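Local coordinates for GGDEF family protein (Vibrio cholerae, PDB 5GZS) that probably serves as a membrane diguanylate cyclase that makes cyclic di-GMP, its periplasmic portion holding tandem solute-binding-protein-like domains, one of which binds arginine, at residues A[207-220]-A[422-436]. Sequence-based numbering, arbitrary orientation.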
loop_
_atom_site.group_PDB
_atom_site.type_symbol
_atom_site.label_atom_id
_atom_site.label_comp_id
_atom_site.label_asym_id
_atom_site.label_seq_id
_atom_site.Cartn_x
_atom_site.Cartn_y
_atom_site.Cartn_z
ATOM N N ARG A 207 -13.874 18.474 18.536
ATOM C CA ARG A 207 -13.239 18.715 17.230
ATOM C C ARG A 207 -14.106 19.569 16.289
ATOM O O ARG A 207 -13.575 20.415 15.601
ATOM C CB ARG A 207 -12.859 17.398 16.590
ATOM C CG ARG A 207 -11.647 16.834 17.314
ATOM C CD ARG A 207 -11.543 15.338 17.112
ATOM N NE ARG A 207 -11.066 15.018 15.778
ATOM C CZ ARG A 207 -11.430 13.943 15.107
ATOM N NH1 ARG A 207 -12.264 13.072 15.649
ATOM N NH2 ARG A 207 -10.936 13.731 13.903
ATOM N N LYS A 208 -15.422 19.410 16.321
ATOM C CA LYS A 208 -16.285 20.292 15.549
ATOM C C LYS A 208 -16.169 21.751 15.996
ATOM O O LYS A 208 -16.137 22.674 15.188
ATOM C CB LYS A 208 -17.737 19.851 15.668
ATOM C CG LYS A 208 -18.081 18.666 14.794
ATOM C CD LYS A 208 -19.447 18.130 15.172
ATOM C CE LYS A 208 -19.961 17.100 14.169
ATOM N NZ LYS A 208 -21.209 16.545 14.743
ATOM N N GLN A 209 -16.163 21.941 17.312
ATOM C CA GLN A 209 -16.136 23.273 17.900
ATOM C C GLN A 209 -14.876 24.013 17.486
ATOM O O GLN A 209 -14.919 25.196 17.147
ATOM C CB GLN A 209 -16.219 23.188 19.425
ATOM C CG GLN A 209 -16.196 24.538 20.125
ATOM C CD GLN A 209 -15.166 24.600 21.235
ATOM O OE1 GLN A 209 -14.112 23.970 21.156
ATOM N NE2 GLN A 209 -15.468 25.362 22.281
ATOM N N ALA A 210 -13.752 23.307 17.514
ATOM C CA ALA A 210 -12.468 23.900 17.110
ATOM C C ALA A 210 -12.578 24.290 15.638
ATOM O O ALA A 210 -12.278 25.420 15.272
ATOM C CB ALA A 210 -11.322 22.949 17.333
ATOM N N LEU A 211 -13.080 23.357 14.826
ATOM C CA LEU A 211 -13.249 23.572 13.411
ATOM C C LEU A 211 -14.201 24.742 13.158
ATOM O O LEU A 211 -13.911 25.637 12.359
ATOM C CB LEU A 211 -13.775 22.300 12.716
ATOM C CG LEU A 211 -14.040 22.502 11.215
ATOM C CD1 LEU A 211 -12.834 23.128 10.533
ATOM C CD2 LEU A 211 -14.402 21.215 10.505
ATOM N N ARG A 212 -15.340 24.751 13.833
ATOM C CA ARG A 212 -16.289 25.821 13.590
ATOM C C ARG A 212 -15.746 27.178 14.033
ATOM O O ARG A 212 -16.033 28.215 13.415
ATOM C CB ARG A 212 -17.605 25.482 14.249
ATOM C CG ARG A 212 -18.240 24.335 13.475
ATOM C CD ARG A 212 -19.447 23.718 14.154
ATOM N NE ARG A 212 -19.735 22.455 13.484
ATOM C CZ ARG A 212 -20.659 21.588 13.870
ATOM N NH1 ARG A 212 -21.408 21.852 14.930
ATOM N NH2 ARG A 212 -20.839 20.457 13.189
ATOM N N GLN A 213 -14.898 27.180 15.046
ATOM C CA GLN A 213 -14.307 28.431 15.470
ATOM C C GLN A 213 -13.389 28.945 14.377
ATOM O O GLN A 213 -13.170 30.153 14.246
ATOM C CB GLN A 213 -13.553 28.276 16.795
ATOM C CG GLN A 213 -13.481 29.576 17.576
ATOM C CD GLN A 213 -14.797 30.381 17.547
ATOM O OE1 GLN A 213 -15.902 29.831 17.663
ATOM N NE2 GLN A 213 -14.673 31.694 17.407
ATOM N N SER A 214 -12.864 28.027 13.581
ATOM C CA SER A 214 -11.974 28.417 12.505
ATOM C C SER A 214 -12.751 29.092 11.391
ATOM O O SER A 214 -12.241 30.030 10.744
ATOM C CB SER A 214 -11.219 27.211 11.956
ATOM O OG SER A 214 -10.154 26.871 12.809
ATOM N N VAL A 215 -13.967 28.590 11.162
ATOM C CA VAL A 215 -14.856 29.173 10.161
ATOM C C VAL A 215 -15.120 30.628 10.521
ATOM O O VAL A 215 -14.913 31.526 9.703
ATOM C CB VAL A 215 -16.186 28.415 10.061
ATOM C CG1 VAL A 215 -17.171 29.157 9.157
ATOM C CG2 VAL A 215 -15.955 26.983 9.598
ATOM N N VAL A 216 -15.552 30.837 11.766
ATOM C CA VAL A 216 -15.813 32.170 12.316
ATOM C C VAL A 216 -14.577 33.049 12.227
ATOM O O VAL A 216 -14.652 34.182 11.720
ATOM C CB VAL A 216 -16.290 32.107 13.800
ATOM C CG1 VAL A 216 -16.217 33.469 14.445
ATOM C CG2 VAL A 216 -17.712 31.529 13.894
ATOM N N GLU A 217 -13.433 32.537 12.689
ATOM C CA GLU A 217 -12.179 33.292 12.550
ATOM C C GLU A 217 -11.833 33.604 11.098
ATOM O O GLU A 217 -11.079 34.534 10.838
ATOM C CB GLU A 217 -11.003 32.557 13.186
ATOM C CG GLU A 217 -11.007 32.593 14.697
ATOM C CD GLU A 217 -9.887 31.773 15.301
ATOM O OE1 GLU A 217 -8.993 31.323 14.545
ATOM O OE2 GLU A 217 -9.900 31.585 16.536
ATOM N N SER A 218 -12.375 32.846 10.149
ATOM C CA SER A 218 -12.029 33.074 8.752
ATOM C C SER A 218 -12.785 34.293 8.271
ATOM O O SER A 218 -12.378 34.980 7.336
ATOM C CB SER A 218 -12.375 31.864 7.883
ATOM O OG SER A 218 -13.749 31.871 7.534
ATOM N N GLY A 219 -13.916 34.552 8.909
ATOM C CA GLY A 219 -14.648 35.757 8.586
ATOM C C GLY A 219 -15.389 35.632 7.284
ATOM O O GLY A 219 -15.683 36.627 6.643
ATOM N N LEU A 220 -15.667 34.406 6.874
ATOM C CA LEU A 220 -16.431 34.223 5.661
ATOM C C LEU A 220 -17.909 34.336 6.030
ATOM O O LEU A 220 -18.298 34.081 7.159
ATOM C CB LEU A 220 -16.101 32.878 4.978
ATOM C CG LEU A 220 -16.654 31.590 5.582
ATOM C CD1 LEU A 220 -18.071 31.345 5.107
ATOM C CD2 LEU A 220 -15.758 30.411 5.233
ATOM N N LEU A 422 -12.881 33.753 -1.525
ATOM C CA LEU A 422 -13.731 32.795 -0.832
ATOM C C LEU A 422 -13.245 31.341 -1.021
ATOM O O LEU A 422 -13.161 30.576 -0.063
ATOM C CB LEU A 422 -15.175 32.930 -1.298
ATOM C CG LEU A 422 -16.128 31.965 -0.587
ATOM C CD1 LEU A 422 -16.043 32.124 0.932
ATOM C CD2 LEU A 422 -17.534 32.157 -1.088
ATOM N N GLY A 423 -12.901 30.967 -2.243
ATOM C CA GLY A 423 -12.481 29.605 -2.521
ATOM C C GLY A 423 -11.145 29.287 -1.876
ATOM O O GLY A 423 -10.920 28.166 -1.398
ATOM N N ALA A 424 -10.260 30.282 -1.852
ATOM C CA ALA A 424 -8.984 30.174 -1.149
ATOM C C ALA A 424 -9.181 29.881 0.345
ATOM O O ALA A 424 -8.360 29.216 0.961
ATOM C CB ALA A 424 -8.178 31.435 -1.329
ATOM N N THR A 425 -10.270 30.370 0.929
ATOM C CA THR A 425 -10.512 30.160 2.343
ATOM C C THR A 425 -11.262 28.852 2.503
ATOM O O THR A 425 -11.031 28.103 3.455
ATOM C CB THR A 425 -11.311 31.333 2.978
ATOM O OG1 THR A 425 -10.455 32.468 3.131
ATOM C CG2 THR A 425 -11.848 30.955 4.346
ATOM N N LEU A 426 -12.156 28.560 1.563
ATOM C CA LEU A 426 -12.965 27.356 1.701
ATOM C C LEU A 426 -12.099 26.099 1.648
ATOM O O LEU A 426 -12.220 25.244 2.510
ATOM C CB LEU A 426 -14.050 27.293 0.623
ATOM C CG LEU A 426 -15.223 28.232 0.911
ATOM C CD1 LEU A 426 -16.275 28.175 -0.217
ATOM C CD2 LEU A 426 -15.833 27.987 2.315
ATOM N N ALA A 427 -11.228 26.002 0.646
ATOM C CA ALA A 427 -10.515 24.758 0.353
ATOM C C ALA A 427 -9.753 24.151 1.556
ATOM O O ALA A 427 -9.920 22.967 1.824
ATOM C CB ALA A 427 -9.557 24.967 -0.849
ATOM N N PRO A 428 -8.934 24.945 2.292
ATOM C CA PRO A 428 -8.274 24.370 3.484
ATOM C C PRO A 428 -9.250 23.940 4.550
ATOM O O PRO A 428 -9.011 22.928 5.209
ATOM C CB PRO A 428 -7.413 25.515 4.020
ATOM C CG PRO A 428 -7.190 26.386 2.852
ATOM C CD PRO A 428 -8.447 26.312 2.024
ATOM N N LEU A 429 -10.324 24.704 4.723
ATOM C CA LEU A 429 -11.372 24.343 5.667
ATOM C C LEU A 429 -12.010 23.023 5.265
ATOM O O LEU A 429 -12.220 22.145 6.113
ATOM C CB LEU A 429 -12.425 25.446 5.754
ATOM C CG LEU A 429 -11.859 26.713 6.386
ATOM C CD1 LEU A 429 -12.771 27.916 6.171
ATOM C CD2 LEU A 429 -11.594 26.443 7.882
ATOM N N PHE A 430 -12.304 22.863 3.977
ATOM C CA PHE A 430 -12.927 21.622 3.530
ATOM C C PHE A 430 -11.961 20.444 3.735
ATOM O O PHE A 430 -12.393 19.342 4.050
ATOM C CB PHE A 430 -13.398 21.728 2.066
ATOM C CG PHE A 430 -14.845 22.199 1.921
ATOM C CD1 PHE A 430 -15.165 23.550 1.943
ATOM C CD2 PHE A 430 -15.871 21.294 1.798
ATOM C CE1 PHE A 430 -16.487 23.981 1.827
ATOM C CE2 PHE A 430 -17.199 21.709 1.686
ATOM C CZ PHE A 430 -17.510 23.057 1.696
ATOM N N SER A 431 -10.656 20.670 3.605
ATOM C CA SER A 431 -9.712 19.594 3.910
ATOM C C SER A 431 -9.905 19.039 5.339
ATOM O O SER A 431 -10.015 17.817 5.537
ATOM C CB SER A 431 -8.289 20.077 3.715
ATOM O OG SER A 431 -8.046 20.355 2.350
ATOM N N ARG A 432 -9.986 19.928 6.327
ATOM C CA ARG A 432 -10.240 19.490 7.699
ATOM C C ARG A 432 -11.568 18.777 7.830
ATOM O O ARG A 432 -11.635 17.721 8.445
ATOM C CB ARG A 432 -10.190 20.667 8.658
ATOM C CG ARG A 432 -8.829 21.329 8.714
ATOM C CD ARG A 432 -8.866 22.563 9.600
ATOM N NE ARG A 432 -9.250 22.257 10.977
ATOM C CZ ARG A 432 -9.283 23.171 11.938
ATOM N NH1 ARG A 432 -8.952 24.427 11.653
ATOM N NH2 ARG A 432 -9.643 22.842 13.169
ATOM N N ALA A 433 -12.633 19.331 7.258
ATOM C CA ALA A 433 -13.937 18.686 7.413
ATOM C C ALA A 433 -13.898 17.253 6.877
ATOM O O ALA A 433 -14.453 16.332 7.478
ATOM C CB ALA A 433 -15.031 19.482 6.713
ATOM N N ILE A 434 -13.226 17.077 5.746
ATOM C CA ILE A 434 -13.039 15.761 5.154
ATOM C C ILE A 434 -12.223 14.809 6.054
ATOM O O ILE A 434 -12.597 13.635 6.192
ATOM C CB ILE A 434 -12.357 15.883 3.797
ATOM C CG1 ILE A 434 -13.364 16.352 2.743
ATOM C CG2 ILE A 434 -11.737 14.556 3.395
ATOM C CD1 ILE A 434 -12.690 16.826 1.447
ATOM N N LYS A 435 -11.137 15.300 6.670
ATOM C CA LYS A 435 -10.369 14.471 7.615
ATOM C C LYS A 435 -11.249 13.884 8.704
ATOM O O LYS A 435 -11.259 12.662 8.907
ATOM C CB LYS A 435 -9.225 15.244 8.256
ATOM C CG LYS A 435 -8.101 15.493 7.283
ATOM C CD LYS A 435 -6.888 16.105 7.911
ATOM C CE LYS A 435 -6.128 16.871 6.844
ATOM N NZ LYS A 435 -4.655 16.971 7.080
HETATM N N MSE A 436 -12.001 14.751 9.368
HETATM C CA MSE A 436 -12.874 14.342 10.441
HETATM C C MSE A 436 -13.977 13.448 9.955
HETATM O O MSE A 436 -14.716 12.915 10.811
HETATM C CB MSE A 436 -13.486 15.581 11.086
HETATM C CG MSE A 436 -12.532 16.196 12.102
HETATM SE SE MSE A 436 -13.360 17.796 12.898
HETATM C CE MSE A 436 -12.053 19.126 12.262
#
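R432 sets one face of its guanidinium against L211 CD1, while NH1 gives the one hydrogen bond between 207-220 and 422-436. That bond, R432 NH1 to S214 OG, spans 3.0 Å but is bent, with 136° at the hydrogen. The hydroxyl lies 28° out of the guanidinium plane. A bend at chi3 (60°) turns the head of R432 so that it runs alongside L211 in the opposite sense, with CD1 over its face near the rim; its NE also has a long, weak ion pair with D153. The axes of the two nearly antiparallel segments approach to 10.9 Å, a spacing bridged largely by L211, R432 and M436. Selenomethionine M436 sets CE 3.6 Å from L211 CD2, and its CG lies over one face of the R207 guanidinium, whose NH1 bonds to Q203. Past the end of helix 189-218, L220 CD2 meets L429 CD1 tip to tip at 4.0 Å and crosses L426, while S218 OG accepts from L220 N in an ST turn. Helix 421-435 also packs on strand 414-417 and helix 248-259, through F430 on I415 and A433 on A256. Apolar packing thus carries most of the contact, and the two arginine heads join it while finding polar partners in S214 and Q203.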